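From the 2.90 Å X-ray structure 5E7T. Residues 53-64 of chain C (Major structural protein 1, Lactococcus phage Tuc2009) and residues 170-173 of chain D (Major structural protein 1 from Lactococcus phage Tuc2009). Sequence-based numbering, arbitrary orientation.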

ATOM      1  N   PHE C  53       3.658 -22.755  39.539  1.00102.78           N
ATOM      2  CA  PHE C  53       3.919 -21.317  39.603  1.00102.12           C
ATOM      3  C   PHE C  53       4.165 -20.877  41.075  1.00108.98           C
ATOM      4  O   PHE C  53       3.449 -21.335  41.986  1.00109.82           O
ATOM      5  CB  PHE C  53       2.836 -20.482  38.894  1.00103.34           C
ATOM      6  CG  PHE C  53       3.074 -18.987  38.964  1.00104.32           C
ATOM      7  CD1 PHE C  53       4.130 -18.399  38.272  1.00106.50           C
ATOM      8  CD2 PHE C  53       2.256 -18.171  39.734  1.00107.06           C
ATOM      9  CE1 PHE C  53       4.367 -17.019  38.361  1.00107.38           C
ATOM     10  CE2 PHE C  53       2.481 -16.790  39.807  1.00110.04           C
ATOM     11  CZ  PHE C  53       3.540 -16.225  39.128  1.00107.42           C
ATOM     12  N   THR C  54       5.213 -20.026  41.298  1.00105.26           N
ATOM     13  CA  THR C  54       5.643 -19.520  42.615  1.00105.69           C
ATOM     14  C   THR C  54       5.914 -18.016  42.589  1.00112.68           C
ATOM     15  O   THR C  54       6.686 -17.552  41.745  1.00112.04           O
ATOM     16  CB  THR C  54       6.904 -20.261  43.085  1.00104.26           C
ATOM     17  OG1 THR C  54       7.342 -21.158  42.065  1.00 99.65           O
ATOM     18  CG2 THR C  54       6.688 -21.012  44.383  1.00101.92           C
ATOM     19  N   MET C  55       5.310 -17.256  43.521  1.00112.05           N
ATOM     20  CA  MET C  55       5.522 -15.802  43.574  1.00113.21           C
ATOM     21  C   MET C  55       5.782 -15.280  45.000  1.00116.94           C
ATOM     22  O   MET C  55       5.440 -15.938  45.993  1.00116.74           O
ATOM     23  CB  MET C  55       4.374 -15.022  42.874  1.00116.54           C
ATOM     24  CG  MET C  55       3.082 -14.909  43.698  1.00122.29           C
ATOM     25  SD  MET C  55       1.532 -14.753  42.744  1.00127.75           S
ATOM     26  CE  MET C  55       1.399 -13.024  42.706  1.00125.56           C
ATOM     27  N   LYS C  56       6.396 -14.083  45.073  1.00112.91           N
ATOM     28  CA  LYS C  56       6.739 -13.381  46.313  1.00113.04           C
ATOM     29  C   LYS C  56       5.636 -12.390  46.700  1.00116.04           C
ATOM     30  O   LYS C  56       4.908 -11.911  45.822  1.00114.47           O
ATOM     31  CB  LYS C  56       8.085 -12.641  46.154  1.00114.78           C
ATOM     32  CG  LYS C  56       9.211 -13.166  47.036  1.00119.63           C
ATOM     33  CD  LYS C  56       9.994 -14.292  46.373  1.00127.69           C
ATOM     34  CE  LYS C  56      11.291 -14.588  47.090  1.00140.65           C
ATOM     35  NZ  LYS C  56      12.135 -15.553  46.334  1.00148.44           N
ATOM     36  N   LYS C  57       5.534 -12.088  48.021  1.00113.26           N
ATOM     37  CA  LYS C  57       4.591 -11.163  48.684  1.00113.69           C
ATOM     38  C   LYS C  57       3.196 -11.104  48.009  1.00117.43           C
ATOM     39  O   LYS C  57       2.765 -10.012  47.614  1.00117.86           O
ATOM     40  CB  LYS C  57       5.203  -9.742  48.845  1.00116.00           C
ATOM     41  CG  LYS C  57       6.531  -9.670  49.613  1.00120.42           C
ATOM     42  CD  LYS C  57       6.373  -9.741  51.131  1.00126.53           C
ATOM     43  CE  LYS C  57       7.137 -10.898  51.739  1.00132.85           C
ATOM     44  NZ  LYS C  57       6.416 -12.198  51.602  1.00138.18           N
ATOM     45  N   PHE C  58       2.507 -12.275  47.849  1.00112.49           N
ATOM     46  CA  PHE C  58       1.183 -12.317  47.214  1.00112.28           C
ATOM     47  C   PHE C  58       0.127 -11.571  48.034  1.00118.17           C
ATOM     48  O   PHE C  58      -0.586 -10.718  47.502  1.00118.12           O
ATOM     49  CB  PHE C  58       0.705 -13.763  46.906  1.00113.59           C
ATOM     50  CG  PHE C  58      -0.771 -13.834  46.543  1.00115.91           C
ATOM     51  CD1 PHE C  58      -1.200 -13.568  45.244  1.00118.72           C
ATOM     52  CD2 PHE C  58      -1.737 -14.089  47.518  1.00118.41           C
ATOM     53  CE1 PHE C  58      -2.564 -13.571  44.924  1.00120.03           C
ATOM     54  CE2 PHE C  58      -3.099 -14.071  47.200  1.00121.42           C
ATOM     55  CZ  PHE C  58      -3.502 -13.826  45.905  1.00119.46           C
ATOM     56  N   ALA C  59      -0.001 -11.945  49.314  1.00116.18           N
ATOM     57  CA  ALA C  59      -0.977 -11.392  50.231  1.00117.82           C
ATOM     58  C   ALA C  59      -0.827  -9.895  50.431  1.00125.15           C
ATOM     59  O   ALA C  59      -1.823  -9.231  50.704  1.00126.62           O
ATOM     60  CB  ALA C  59      -0.904 -12.110  51.560  1.00119.04           C
ATOM     61  N   ASP C  60       0.397  -9.356  50.293  1.00122.52           N
ATOM     62  CA  ASP C  60       0.644  -7.923  50.464  1.00123.90           C
ATOM     63  C   ASP C  60       0.232  -7.091  49.249  1.00128.00           C
ATOM     64  O   ASP C  60      -0.301  -5.989  49.414  1.00128.95           O
ATOM     65  CB  ASP C  60       2.108  -7.651  50.843  1.00126.05           C
ATOM     66  CG  ASP C  60       2.456  -7.959  52.288  1.00140.57           C
ATOM     67  OD1 ASP C  60       1.649  -7.600  53.190  1.00142.63           O
ATOM     68  OD2 ASP C  60       3.557  -8.508  52.528  1.00147.35           O
ATOM     69  N   SER C  61       0.476  -7.614  48.036  1.00123.23           N
ATOM     70  CA  SER C  61       0.188  -6.910  46.788  1.00122.80           C
ATOM     71  C   SER C  61      -1.162  -7.269  46.140  1.00126.43           C
ATOM     72  O   SER C  61      -1.438  -6.761  45.052  1.00126.51           O
ATOM     73  CB  SER C  61       1.335  -7.086  45.792  1.00124.72           C
ATOM     74  OG  SER C  61       1.741  -8.437  45.649  1.00130.97           O
ATOM     75  N   TYR C  62      -2.009  -8.106  46.798  1.00122.29           N
ATOM     76  CA  TYR C  62      -3.325  -8.490  46.254  1.00121.91           C
ATOM     77  C   TYR C  62      -4.462  -8.416  47.258  1.00125.91           C
ATOM     78  O   TYR C  62      -5.592  -8.157  46.857  1.00125.21           O
ATOM     79  CB  TYR C  62      -3.281  -9.870  45.587  1.00121.80           C
ATOM     80  CG  TYR C  62      -2.501  -9.814  44.298  1.00123.13           C
ATOM     81  CD1 TYR C  62      -3.083  -9.328  43.129  1.00125.28           C
ATOM     82  CD2 TYR C  62      -1.147 -10.134  44.267  1.00123.02           C
ATOM     83  CE1 TYR C  62      -2.343  -9.192  41.958  1.00124.60           C
ATOM     84  CE2 TYR C  62      -0.397  -9.995  43.104  1.00122.88           C
ATOM     85  CZ  TYR C  62      -1.003  -9.537  41.949  1.00129.74           C
ATOM     86  OH  TYR C  62      -0.259  -9.418  40.808  1.00131.57           O
ATOM     87  N   VAL C  63      -4.162  -8.654  48.547  1.00123.39           N
ATOM     88  CA  VAL C  63      -5.112  -8.608  49.668  1.00124.44           C
ATOM     89  C   VAL C  63      -4.785  -7.360  50.556  1.00132.36           C
ATOM     90  O   VAL C  63      -3.636  -7.184  50.994  1.00131.43           O
ATOM     91  CB  VAL C  63      -5.180  -9.944  50.495  1.00126.33           C
ATOM     92  CG1 VAL C  63      -6.431  -9.993  51.368  1.00126.48           C
ATOM     93  CG2 VAL C  63      -5.114 -11.182  49.598  1.00124.60           C
ATOM     94  N   ALA C  64      -5.796  -6.483  50.779  1.00131.95           N
ATOM     95  CA  ALA C  64      -5.686  -5.272  51.607  1.00133.71           C
ATOM     96  C   ALA C  64      -6.833  -5.207  52.616  1.00139.81           C
ATOM     97  O   ALA C  64      -7.994  -5.391  52.239  1.00140.02           O
ATOM     98  CB  ALA C  64      -5.673  -4.021  50.736  1.00135.32           C
TER
ATOM     99  N   LEU D 170      -5.363 -18.831  55.380  1.00146.62           N
ATOM    100  CA  LEU D 170      -3.988 -18.371  55.241  1.00144.97           C
ATOM    101  C   LEU D 170      -3.743 -17.898  53.822  1.00148.76           C
ATOM    102  O   LEU D 170      -3.770 -18.701  52.884  1.00147.85           O
ATOM    103  CB  LEU D 170      -2.958 -19.435  55.668  1.00144.88           C
ATOM    104  CG  LEU D 170      -2.991 -19.902  57.121  1.00150.12           C
ATOM    105  CD1 LEU D 170      -2.077 -21.066  57.318  1.00150.96           C
ATOM    106  CD2 LEU D 170      -2.607 -18.800  58.074  1.00151.36           C
ATOM    107  N   TYR D 171      -3.583 -16.568  53.667  1.00145.52           N
ATOM    108  CA  TYR D 171      -3.286 -15.909  52.389  1.00144.17           C
ATOM    109  C   TYR D 171      -1.763 -15.817  52.284  1.00145.00           C
ATOM    110  O   TYR D 171      -1.142 -15.082  53.059  1.00144.98           O
ATOM    111  CB  TYR D 171      -3.951 -14.511  52.295  1.00146.16           C
ATOM    112  CG  TYR D 171      -5.466 -14.545  52.299  1.00149.92           C
ATOM    113  CD1 TYR D 171      -6.180 -14.618  53.494  1.00153.50           C
ATOM    114  CD2 TYR D 171      -6.188 -14.478  51.110  1.00150.58           C
ATOM    115  CE1 TYR D 171      -7.571 -14.665  53.505  1.00156.28           C
ATOM    116  CE2 TYR D 171      -7.581 -14.516  51.108  1.00152.96           C
ATOM    117  CZ  TYR D 171      -8.270 -14.609  52.309  1.00165.47           C
ATOM    118  OH  TYR D 171      -9.647 -14.643  52.331  1.00171.94           O
ATOM    119  N   ARG D 172      -1.167 -16.630  51.378  1.00138.82           N
ATOM    120  CA  ARG D 172       0.278 -16.718  51.174  1.00137.19           C
ATOM    121  C   ARG D 172       0.866 -15.367  50.824  1.00140.17           C
ATOM    122  O   ARG D 172       0.277 -14.633  50.031  1.00139.48           O
ATOM    123  CB  ARG D 172       0.636 -17.769  50.105  1.00135.29           C
ATOM    124  CG  ARG D 172       2.129 -18.088  50.030  1.00143.67           C
ATOM    125  CD  ARG D 172       2.464 -19.108  48.965  1.00148.05           C
ATOM    126  NE  ARG D 172       3.889 -19.094  48.635  1.00148.91           N
ATOM    127  CZ  ARG D 172       4.464 -19.905  47.751  1.00157.88           C
ATOM    128  NH1 ARG D 172       3.744 -20.817  47.106  1.00137.17           N
ATOM    129  NH2 ARG D 172       5.768 -19.822  47.516  1.00144.37           N
ATOM    130  N   ASN D 173       2.020 -15.048  51.443  1.00136.11           N
ATOM    131  CA  ASN D 173       2.792 -13.829  51.240  1.00145.04           C
ATOM    132  C   ASN D 173       3.976 -14.083  50.282  1.00149.70           C
ATOM    133  O   ASN D 173       4.938 -14.779  50.609  1.00101.48           O
ATOM    134  CB  ASN D 173       3.262 -13.272  52.586  1.00144.16           C
ATOM    135  CG  ASN D 173       3.130 -11.777  52.714  1.00154.61           C
ATOM    136  OD1 ASN D 173       2.147 -11.171  52.284  1.00140.87           O
ATOM    137  ND2 ASN D 173       4.098 -11.148  53.357  1.00148.19           N
TER

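Two closely related chains of the phage structural protein meet where a short, weakly bonded helix of chain C, about residues 58–62, lies across the end of a chain D strand, residues 170–172. The two axes are at 90° and approach to 7.5 Å, and the contact buries 497 Å² over both sides. Along chain C, Phe53(C) begins a strand and stays out of reach. Thr54(C) makes the first contact: its methyl CG2 lies 3.5 Å from NH2 of Arg172(D), at the edge of the guanidinium and near its plane. Arg172(D) gets there by extension, with chi1, chi2 and chi3 all t, so that a CB set sideways still carries the guanidinium out to the chain C strand; its NH1 is hydrogen-bonded elsewhere in the structure. Met55(C) adds its carbonyl, O lying 4.2 Å from Arg172(D) NH2, while its side chain stays farther off.

Lys56(C) points away and contributes little. At Lys57(C) the backbones come close, its CA 4.1 Å from CA of Asn173(D). The CB of Lys57(C) points away, but the flexible chain bends back through m values of chi1 and chi2 and brings NZ 3.1 Å from Asn173(D) ND2. Both atoms are donors, so this is proximity without a hydrogen bond. The carbonyl O of Lys57(C) is used within chain C, accepting from Ser61(C) OG at 2.7 Å, which ties the first turn of the helix together.

Phe58(C), buried, presents its ring edge to the chain D backbone, CD2 standing 3.3 Å from Arg172(D) O. Arg172(D) O also accepts a weak hydrogen bond from Ala59(C) N, at 2.8 Å but with an N-H...O angle of 130°; a backbone amide near the start of the helix is thus paired with the chain D strand. Ala59(C) points its CB toward chain D, and the small methyl fits a tight site, 3.3 Å from Tyr171(D) O, 3.3 Å from Asn173(D) OD1 and 3.9 Å from Tyr171(D) CB.

Asp60(C) supplies the side-chain hydrogen bond of the contact: its OD2 accepts from Asn173(D) ND2 at 2.8 Å. The carboxylate suits an amide donor, and Asn173(D), with the largest covered area of any residue here, turns its end back to chain C although its CB points away overall. Farther on, Val63(C) points toward chain D and sets CG2 3.8 Å from CD2 of Tyr171(D), a buried apolar contact that complements the polar one at Asp60(C).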